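Local coordinates for metallophosphoesterase TT1561-like domain-containing protein (Aquifex aeolicus, PDB 2YVT) that is of unknown function but belongs to the calcineurin-like metallophosphoesterase superfamily, which suggests a role in cleaving phosphoester bonds, at residues 148-151 and 155-158; 32-37 and 129-134; 206-211 and 226-231. One frame throughout, in Å; residues are numbered along the deposited sequence.

How the contacts relate
Contact 2 comes first along the chain: it brings the start of strand 35-39 to the end of strand 126-130, closing a loop of 91 intervening residues and joining the two beta sheets of the fold. Contact 1 follows, a short loop with three residues between 148-151 and 155-158, on strand 155-157, which pairs with strand 134-144, about 29 Å from contact 2, centre to centre, across the middle of the chain. Contact 3 closes last, with 14 residues between 206-211 and 226-231, packing helix 202-211 on a hairpin. The three lie in series, neither nesting nor crossing. Contacts 1 and 3 touch where Arg158 NH1 lies 2.9 Å from Thr206 OG1, a probable hydrogen bond.

Contact 1. Residues 148-151 and 155-158; sequences FEED and KYPR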
loop_
_atom_site.group_PDB
_atom_site.type_symbol
_atom_site.label_atom_id
_atom_site.label_comp_id
_atom_site.label_asym_id
_atom_site.label_seq_id
_atom_site.Cartn_x
_atom_site.Cartn_y
_atom_site.Cartn_z
ATOM N N PHE A 148 11.617 13.790 0.188
ATOM C CA PHE A 148 10.573 13.961 1.203
ATOM C C PHE A 148 9.522 14.918 0.644
ATOM O O PHE A 148 9.784 16.121 0.484
ATOM C CB PHE A 148 11.206 14.538 2.484
ATOM C CG PHE A 148 10.424 14.299 3.759
ATOM C CD1 PHE A 148 11.046 14.510 4.989
ATOM C CD2 PHE A 148 9.097 13.862 3.750
ATOM C CE1 PHE A 148 10.371 14.302 6.188
ATOM C CE2 PHE A 148 8.403 13.643 4.957
ATOM C CZ PHE A 148 9.040 13.867 6.174
ATOM N N GLU A 149 8.350 14.373 0.317
ATOM C CA GLU A 149 7.241 15.148 -0.234
ATOM C C GLU A 149 5.913 14.512 0.171
ATOM O O GLU A 149 5.791 13.282 0.189
ATOM C CB GLU A 149 7.361 15.182 -1.766
ATOM C CG GLU A 149 6.208 15.862 -2.513
ATOM C CD GLU A 149 6.027 17.335 -2.173
ATOM O OE1 GLU A 149 7.012 18.020 -1.826
ATOM O OE2 GLU A 149 4.881 17.820 -2.270
ATOM N N GLU A 150 4.912 15.341 0.476
ATOM C CA GLU A 150 3.600 14.814 0.832
ATOM C C GLU A 150 2.436 15.488 0.126
ATOM O O GLU A 150 1.299 15.085 0.322
ATOM C CB GLU A 150 3.375 14.862 2.345
ATOM C CG GLU A 150 4.369 14.048 3.152
ATOM C CD GLU A 150 4.074 14.084 4.636
ATOM O OE1 GLU A 150 4.011 15.193 5.224
ATOM O OE2 GLU A 150 3.897 13.000 5.217
ATOM N N ASP A 151 2.712 16.516 -0.680
ATOM C CA ASP A 151 1.633 17.263 -1.325
ATOM C C ASP A 151 1.367 16.859 -2.780
ATOM O O ASP A 151 0.237 16.559 -3.135
ATOM C CB ASP A 151 1.885 18.773 -1.215
ATOM C CG ASP A 151 1.802 19.277 0.218
ATOM O OD1 ASP A 151 1.399 18.509 1.110
ATOM O OD2 ASP A 151 2.139 20.450 0.459
ATOM N N LYS A 155 6.483 10.816 -0.984
ATOM C CA LYS A 155 7.849 10.281 -0.991
ATOM C C LYS A 155 8.473 10.525 0.379
ATOM O O LYS A 155 8.306 11.597 0.962
ATOM C CB LYS A 155 8.710 10.964 -2.065
ATOM C CG LYS A 155 8.243 10.761 -3.500
ATOM C CD LYS A 155 9.349 11.210 -4.460
ATOM C CE LYS A 155 9.002 10.946 -5.908
ATOM N NZ LYS A 155 10.094 11.411 -6.814
ATOM N N TYR A 156 9.176 9.525 0.902
ATOM C CA TYR A 156 9.797 9.637 2.220
ATOM C C TYR A 156 11.255 9.220 2.159
ATOM O O TYR A 156 11.607 8.311 1.406
ATOM C CB TYR A 156 9.053 8.772 3.231
ATOM C CG TYR A 156 7.645 9.247 3.456
ATOM C CD1 TYR A 156 7.389 10.308 4.323
ATOM C CD2 TYR A 156 6.568 8.661 2.781
ATOM C CE1 TYR A 156 6.097 10.774 4.530
ATOM C CE2 TYR A 156 5.249 9.123 2.986
ATOM C CZ TYR A 156 5.035 10.182 3.865
ATOM O OH TYR A 156 3.767 10.662 4.079
ATOM N N PRO A 157 12.111 9.893 2.944
ATOM C CA PRO A 157 13.539 9.572 2.999
ATOM C C PRO A 157 13.854 8.579 4.106
ATOM O O PRO A 157 13.132 8.523 5.107
ATOM C CB PRO A 157 14.166 10.923 3.335
ATOM C CG PRO A 157 13.146 11.583 4.219
ATOM C CD PRO A 157 11.786 11.073 3.772
ATOM N N ARG A 158 14.945 7.830 3.931
ATOM C CA ARG A 158 15.352 6.789 4.875
ATOM C C ARG A 158 15.351 7.266 6.327
ATOM O O ARG A 158 14.790 6.604 7.200
ATOM C CB ARG A 158 16.749 6.249 4.505
ATOM C CG ARG A 158 17.318 5.253 5.492
ATOM C CD ARG A 158 18.752 4.861 5.109
ATOM N NE ARG A 158 18.812 4.134 3.837
ATOM C CZ ARG A 158 18.879 2.809 3.735
ATOM N NH1 ARG A 158 18.878 2.059 4.834
ATOM N NH2 ARG A 158 18.931 2.235 2.534
#
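Phe148 rests one ring face on Pro157, whose CD lies 3.8 Å from the ring centroid in a CH-pi contact and is displaced toward the rim, 3.5 Å from Phe148 CG. With CG anti to the backbone N (chi1 -158°), the phenyl also reaches the Tyr156 ring, and Phe148 CE2 comes within 3.5 Å of Tyr156 CD1. The two ring planes are inclined at 54°, neither stacked nor edge-to-face. The far end of the tyrosine is held by a hydrogen bond: Tyr156 OH donates at 2.6 Å to Glu150 OE2, which accepts through its anti lone pair. That oxygen sits at the edge of the phenol ring, in its plane, while the carboxylate itself stands nearly upright against the ring (86°). Tyr156 OH is also hydrogen-bonded to His124, so two partners hold the hydroxyl.

Between these side chains the backbones form a single antiparallel bridge, a hydrogen-bonded pair in which Glu149 N meets Lys155 O at 2.9 Å and Lys155 N meets Glu149 O at 2.8 Å. Phe148 CA adds a CA-H...O contact of 3.3 Å to Lys155 O. The extended lysine chain then leaves the contact, and its ammonium pairs with Glu53 and Glu147.

The bridge gives strand 155-157 a neighbour on one flank; on the other, Tyr156 bonds through its backbone to Leu142 and Thr144 of strand 134-144. Leu103 of helix 103-112 touches Glu150 and Tyr156, Tyr52 of helix 46-57 touches Glu149 and Lys155, and Pro157 is the N-cap of helix 158-164.

Contact 2. Residues 32-37 and 129-134; sequences QPDILV and GWRGEF
The Trp130 indole carries Ile35 CG2 over one face, 3.5 Å from Trp130 CE2, and Arg131 CB over the opposite, while Asp34 CB meets the ring edge in plane. Ile35 places CG1 between its backbone N and carbonyl carbon (chi1 59°), which lays CD1 over the six-membered ring, 4.0 Å from its centroid, in a CH-pi contact. Trp130 CZ3 covers a face of the Phe134 ring. The Arg131 guanidinium takes Asp34 OD1 at its edge, nearly at right angles to the carboxylate, in a weak salt bridge from Arg131 NH2 (3.5 Å). One water donates to Asp34 OD1 (2.7 Å) and accepts weakly from Arg131 NH2; a second donates to Asp34 O and accepts weakly from Trp130 NE1.

Trp130 ends strand 126-130 at a classic beta bulge, where Trp130 O accepts from Glu133 N and Phe134 N. Ile35 opens a strand of the other sheet, so the indole packs between the two sheets of the sandwich core usual in calcineurin-like phosphoesterases. With an alanine for Trp130, a gap would probably open under Ile35 between the sheets and one face of the Phe134 ring lose its cover. Asp34 OD2 accepts from Lys7 N, at the start of neighbouring strand 7-12.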
loop_
_atom_site.group_PDB
_atom_site.type_symbol
_atom_site.label_atom_id
_atom_site.label_comp_id
_atom_site.label_asym_id
_atom_site.label_seq_id
_atom_site.Cartn_x
_atom_site.Cartn_y
_atom_site.Cartn_z
ATOM N N GLN A 32 -13.598 -16.071 0.861
ATOM C CA GLN A 32 -13.929 -15.648 2.229
ATOM C C GLN A 32 -12.708 -15.190 3.044
ATOM O O GLN A 32 -12.422 -15.750 4.107
ATOM C CB GLN A 32 -14.670 -16.776 2.971
ATOM C CG GLN A 32 -15.855 -17.359 2.215
ATOM C CD GLN A 32 -17.131 -16.595 2.454
ATOM O OE1 GLN A 32 -17.612 -15.880 1.575
ATOM N NE2 GLN A 32 -17.696 -16.741 3.653
ATOM N N PRO A 33 -11.981 -14.164 2.555
ATOM C CA PRO A 33 -10.831 -13.685 3.330
ATOM C C PRO A 33 -11.288 -13.056 4.637
ATOM O O PRO A 33 -12.399 -12.527 4.710
ATOM C CB PRO A 33 -10.235 -12.600 2.430
ATOM C CG PRO A 33 -11.390 -12.117 1.598
ATOM C CD PRO A 33 -12.183 -13.371 1.328
ATOM N N ASP A 34 -10.435 -13.110 5.652
ATOM C CA ASP A 34 -10.692 -12.438 6.916
ATOM C C ASP A 34 -10.346 -10.960 6.843
ATOM O O ASP A 34 -10.996 -10.135 7.485
ATOM C CB ASP A 34 -9.924 -13.127 8.035
ATOM C CG ASP A 34 -10.397 -14.540 8.249
ATOM O OD1 ASP A 34 -11.550 -14.716 8.707
ATOM O OD2 ASP A 34 -9.641 -15.468 7.913
ATOM N N ILE A 35 -9.312 -10.638 6.067
ATOM C CA ILE A 35 -8.963 -9.239 5.802
ATOM C C ILE A 35 -8.654 -9.001 4.332
ATOM O O ILE A 35 -8.176 -9.896 3.637
ATOM C CB ILE A 35 -7.808 -8.699 6.683
ATOM C CG1 ILE A 35 -6.523 -9.501 6.500
ATOM C CG2 ILE A 35 -8.221 -8.621 8.157
ATOM C CD1 ILE A 35 -5.294 -8.810 7.129
ATOM N N LEU A 36 -8.988 -7.796 3.881
ATOM C CA LEU A 36 -8.624 -7.302 2.566
ATOM C C LEU A 36 -7.558 -6.235 2.755
ATOM O O LEU A 36 -7.719 -5.324 3.576
ATOM C CB LEU A 36 -9.852 -6.701 1.868
ATOM C CG LEU A 36 -9.629 -5.935 0.562
ATOM C CD1 LEU A 36 -9.093 -6.844 -0.550
ATOM C CD2 LEU A 36 -10.930 -5.280 0.138
ATOM N N VAL A 37 -6.461 -6.359 2.017
ATOM C CA VAL A 37 -5.408 -5.348 2.036
ATOM C C VAL A 37 -5.351 -4.685 0.673
ATOM O O VAL A 37 -5.192 -5.361 -0.345
ATOM C CB VAL A 37 -4.026 -5.961 2.394
ATOM C CG1 VAL A 37 -2.906 -4.945 2.181
ATOM C CG2 VAL A 37 -4.023 -6.445 3.836
ATOM N N GLY A 129 -3.909 -3.397 15.891
ATOM C CA GLY A 129 -3.958 -4.796 16.310
ATOM C C GLY A 129 -5.026 -5.528 15.518
ATOM O O GLY A 129 -6.022 -4.926 15.112
ATOM N N TRP A 130 -4.820 -6.821 15.284
ATOM C CA TRP A 130 -5.818 -7.636 14.587
ATOM C C TRP A 130 -6.003 -8.974 15.293
ATOM O O TRP A 130 -5.033 -9.699 15.524
ATOM C CB TRP A 130 -5.433 -7.821 13.109
ATOM C CG TRP A 130 -6.309 -8.773 12.327
ATOM C CD1 TRP A 130 -7.671 -8.815 12.318
ATOM C CD2 TRP A 130 -5.870 -9.799 11.424
ATOM N NE1 TRP A 130 -8.110 -9.812 11.478
ATOM C CE2 TRP A 130 -7.027 -10.430 10.915
ATOM C CE3 TRP A 130 -4.612 -10.242 10.991
ATOM C CZ2 TRP A 130 -6.964 -11.494 10.001
ATOM C CZ3 TRP A 130 -4.550 -11.296 10.081
ATOM C CH2 TRP A 130 -5.721 -11.907 9.596
ATOM N N ARG A 131 -7.260 -9.257 15.646
ATOM C CA ARG A 131 -7.681 -10.486 16.349
ATOM C C ARG A 131 -6.845 -10.824 17.593
ATOM O O ARG A 131 -6.756 -11.990 17.992
ATOM C CB ARG A 131 -7.735 -11.694 15.392
ATOM C CG ARG A 131 -8.615 -11.515 14.158
ATOM C CD ARG A 131 -10.091 -11.847 14.378
ATOM N NE ARG A 131 -10.870 -11.619 13.156
ATOM C CZ ARG A 131 -11.096 -12.532 12.211
ATOM N NH1 ARG A 131 -10.617 -13.765 12.331
ATOM N NH2 ARG A 131 -11.809 -12.212 11.138
ATOM N N GLY A 132 -6.237 -9.808 18.201
ATOM C CA GLY A 132 -5.431 -9.993 19.406
ATOM C C GLY A 132 -4.132 -10.761 19.225
ATOM O O GLY A 132 -3.416 -11.013 20.200
ATOM N N GLU A 133 -3.817 -11.127 17.982
ATOM C CA GLU A 133 -2.638 -11.952 17.691
ATOM C C GLU A 133 -1.603 -11.262 16.799
ATOM O O GLU A 133 -0.422 -11.617 16.830
ATOM C CB GLU A 133 -3.052 -13.293 17.070
ATOM C CG GLU A 133 -1.894 -14.295 16.914
ATOM C CD GLU A 133 -2.349 -15.741 16.774
ATOM O OE1 GLU A 133 -3.545 -16.022 17.031
ATOM O OE2 GLU A 133 -1.504 -16.599 16.415
ATOM N N PHE A 134 -2.044 -10.287 16.010
ATOM C CA PHE A 134 -1.144 -9.605 15.082
ATOM C C PHE A 134 -1.089 -8.123 15.379
ATOM O O PHE A 134 -2.054 -7.553 15.892
ATOM C CB PHE A 134 -1.601 -9.788 13.624
ATOM C CG PHE A 134 -1.652 -11.222 13.165
ATOM C CD1 PHE A 134 -0.550 -11.805 12.533
ATOM C CD2 PHE A 134 -2.799 -11.985 13.349
ATOM C CE1 PHE A 134 -0.592 -13.128 12.102
ATOM C CE2 PHE A 134 -2.848 -13.316 12.922
ATOM C CZ PHE A 134 -1.741 -13.885 12.302
HETATM O O HOH W 1 -13.701 -13.065 9.146
HETATM O O HOH W 2 -11.314 -9.779 10.234
#

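Contact 3. Residues 206-211 and 226-231; sequences TIIKSL and ELVGNT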
loop_
_atom_site.group_PDB
_atom_site.type_symbol
_atom_site.label_atom_id
_atom_site.label_comp_id
_atom_site.label_asym_id
_atom_site.label_seq_id
_atom_site.Cartn_x
_atom_site.Cartn_y
_atom_site.Cartn_z
ATOM N N THR A 206 16.210 -2.608 4.653
ATOM C CA THR A 206 16.709 -2.135 5.933
ATOM C C THR A 206 15.619 -2.157 7.008
ATOM O O THR A 206 15.867 -2.633 8.116
ATOM C CB THR A 206 17.356 -0.743 5.801
ATOM O OG1 THR A 206 18.397 -0.784 4.809
ATOM C CG2 THR A 206 17.942 -0.296 7.123
ATOM N N ILE A 207 14.418 -1.667 6.674
ATOM C CA ILE A 207 13.270 -1.744 7.587
ATOM C C ILE A 207 12.981 -3.185 7.981
ATOM O O ILE A 207 12.705 -3.483 9.135
ATOM C CB ILE A 207 11.947 -1.236 6.948
ATOM C CG1 ILE A 207 12.034 0.209 6.471
ATOM C CG2 ILE A 207 10.780 -1.426 7.933
ATOM C CD1 ILE A 207 10.785 0.632 5.703
ATOM N N ILE A 208 13.013 -4.081 6.997
ATOM C CA ILE A 208 12.739 -5.484 7.242
ATOM C C ILE A 208 13.787 -6.078 8.189
ATOM O O ILE A 208 13.443 -6.822 9.102
ATOM C CB ILE A 208 12.637 -6.263 5.914
ATOM C CG1 ILE A 208 11.303 -5.934 5.227
ATOM C CG2 ILE A 208 12.794 -7.765 6.143
ATOM C CD1 ILE A 208 11.181 -6.471 3.813
ATOM N N LYS A 209 15.051 -5.716 7.982
ATOM C CA LYS A 209 16.134 -6.158 8.861
ATOM C C LYS A 209 15.918 -5.628 10.281
ATOM O O LYS A 209 16.045 -6.369 11.261
ATOM C CB LYS A 209 17.490 -5.711 8.289
ATOM C CG LYS A 209 18.675 -5.701 9.271
ATOM C CD LYS A 209 19.195 -7.094 9.567
ATOM C CE LYS A 209 20.430 -7.037 10.472
ATOM N NZ LYS A 209 20.964 -8.389 10.738
ATOM N N SER A 210 15.562 -4.349 10.376
ATOM C CA SER A 210 15.362 -3.695 11.663
ATOM C C SER A 210 14.170 -4.244 12.449
ATOM O O SER A 210 14.292 -4.524 13.646
ATOM C CB SER A 210 15.228 -2.180 11.476
ATOM O OG SER A 210 15.023 -1.547 12.721
ATOM N N LEU A 211 13.033 -4.398 11.772
ATOM C CA LEU A 211 11.774 -4.781 12.415
ATOM C C LEU A 211 11.544 -6.287 12.485
ATOM O O LEU A 211 10.775 -6.762 13.330
ATOM C CB LEU A 211 10.587 -4.126 11.694
ATOM C CG LEU A 211 10.507 -2.597 11.710
ATOM C CD1 LEU A 211 9.153 -2.158 11.167
ATOM C CD2 LEU A 211 10.744 -2.030 13.101
ATOM N N GLU A 226 8.921 -14.149 -1.716
ATOM C CA GLU A 226 10.263 -14.630 -1.412
ATOM C C GLU A 226 10.672 -14.184 -0.023
ATOM O O GLU A 226 10.064 -13.268 0.551
ATOM C CB GLU A 226 11.275 -14.104 -2.440
ATOM C CG GLU A 226 11.480 -12.589 -2.422
ATOM C CD GLU A 226 12.278 -12.116 -3.614
ATOM O OE1 GLU A 226 13.518 -12.307 -3.610
ATOM O OE2 GLU A 226 11.668 -11.570 -4.559
ATOM N N LEU A 227 11.703 -14.831 0.511
ATOM C CA LEU A 227 12.278 -14.426 1.790
ATOM C C LEU A 227 13.230 -13.250 1.620
ATOM O O LEU A 227 14.105 -13.262 0.749
ATOM C CB LEU A 227 12.997 -15.608 2.453
ATOM C CG LEU A 227 12.350 -16.302 3.657
ATOM C CD1 LEU A 227 10.884 -16.656 3.441
ATOM C CD2 LEU A 227 13.159 -17.541 4.042
ATOM N N VAL A 228 13.033 -12.213 2.431
ATOM C CA VAL A 228 14.017 -11.144 2.551
ATOM C C VAL A 228 14.400 -11.153 4.023
ATOM O O VAL A 228 13.572 -10.882 4.894
ATOM C CB VAL A 228 13.455 -9.768 2.094
ATOM C CG1 VAL A 228 14.465 -8.638 2.358
ATOM C CG2 VAL A 228 13.055 -9.818 0.616
ATOM N N GLY A 229 15.650 -11.517 4.300
ATOM C CA GLY A 229 16.049 -11.827 5.672
ATOM C C GLY A 229 15.226 -13.022 6.118
ATOM O O GLY A 229 15.242 -14.064 5.461
ATOM N N ASN A 230 14.476 -12.851 7.204
ATOM C CA ASN A 230 13.589 -13.894 7.732
ATOM C C ASN A 230 12.110 -13.651 7.390
ATOM O O ASN A 230 11.230 -14.419 7.787
ATOM C CB ASN A 230 13.756 -14.001 9.252
ATOM C CG ASN A 230 15.215 -13.951 9.687
ATOM O OD1 ASN A 230 16.033 -14.768 9.259
ATOM N ND2 ASN A 230 15.547 -12.983 10.534
ATOM N N THR A 231 11.852 -12.577 6.650
ATOM C CA THR A 231 10.496 -12.123 6.358
ATOM C C THR A 231 9.985 -12.660 5.026
ATOM O O THR A 231 10.684 -12.574 4.018
ATOM C CB THR A 231 10.480 -10.588 6.298
ATOM O OG1 THR A 231 10.936 -10.059 7.546
ATOM C CG2 THR A 231 9.082 -10.028 5.973
#
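Val228 is the first residue of the 226-231 segment to meet the helix: its CG1 stands 4.2 Å from Ile208 CD1, the two side chains crossing at about a right angle, and its carbonyl O lies 3.4 Å from Ile208 CG2. Ile208 holds CG2 anti to its backbone N and CG1 beside it, which splits the branches: CD1 goes to the valine side chain and CG2 to the turn.

Gly229 follows with positive phi (62°) as the first corner of a type II' turn, then Asn230, whose ND2 bonds to Asn212 OD1 just beyond the helix. The turn links strands 224-228 and 231-235 into a tight hairpin, closed by Val228 N to Thr231 O at 2.9 Å and Thr231 N to Val228 O at 3.0 Å.

Thr231 completes the patch. Its OG1 approaches Ile208 CG2 to 3.3 Å, yet its hydrogen bond goes to the carbonyl of Pro213, and Pro184 and Val233 add apolar cover around Ile208.

No hydrogen bond spans the two segments. Val228 O is taken by Thr231 N and Thr231 OG1 bonds to Pro213 O, so both oxygens facing Ile208 have polar partners; between the segments, packing rests on the apolar fit of one branched side chain.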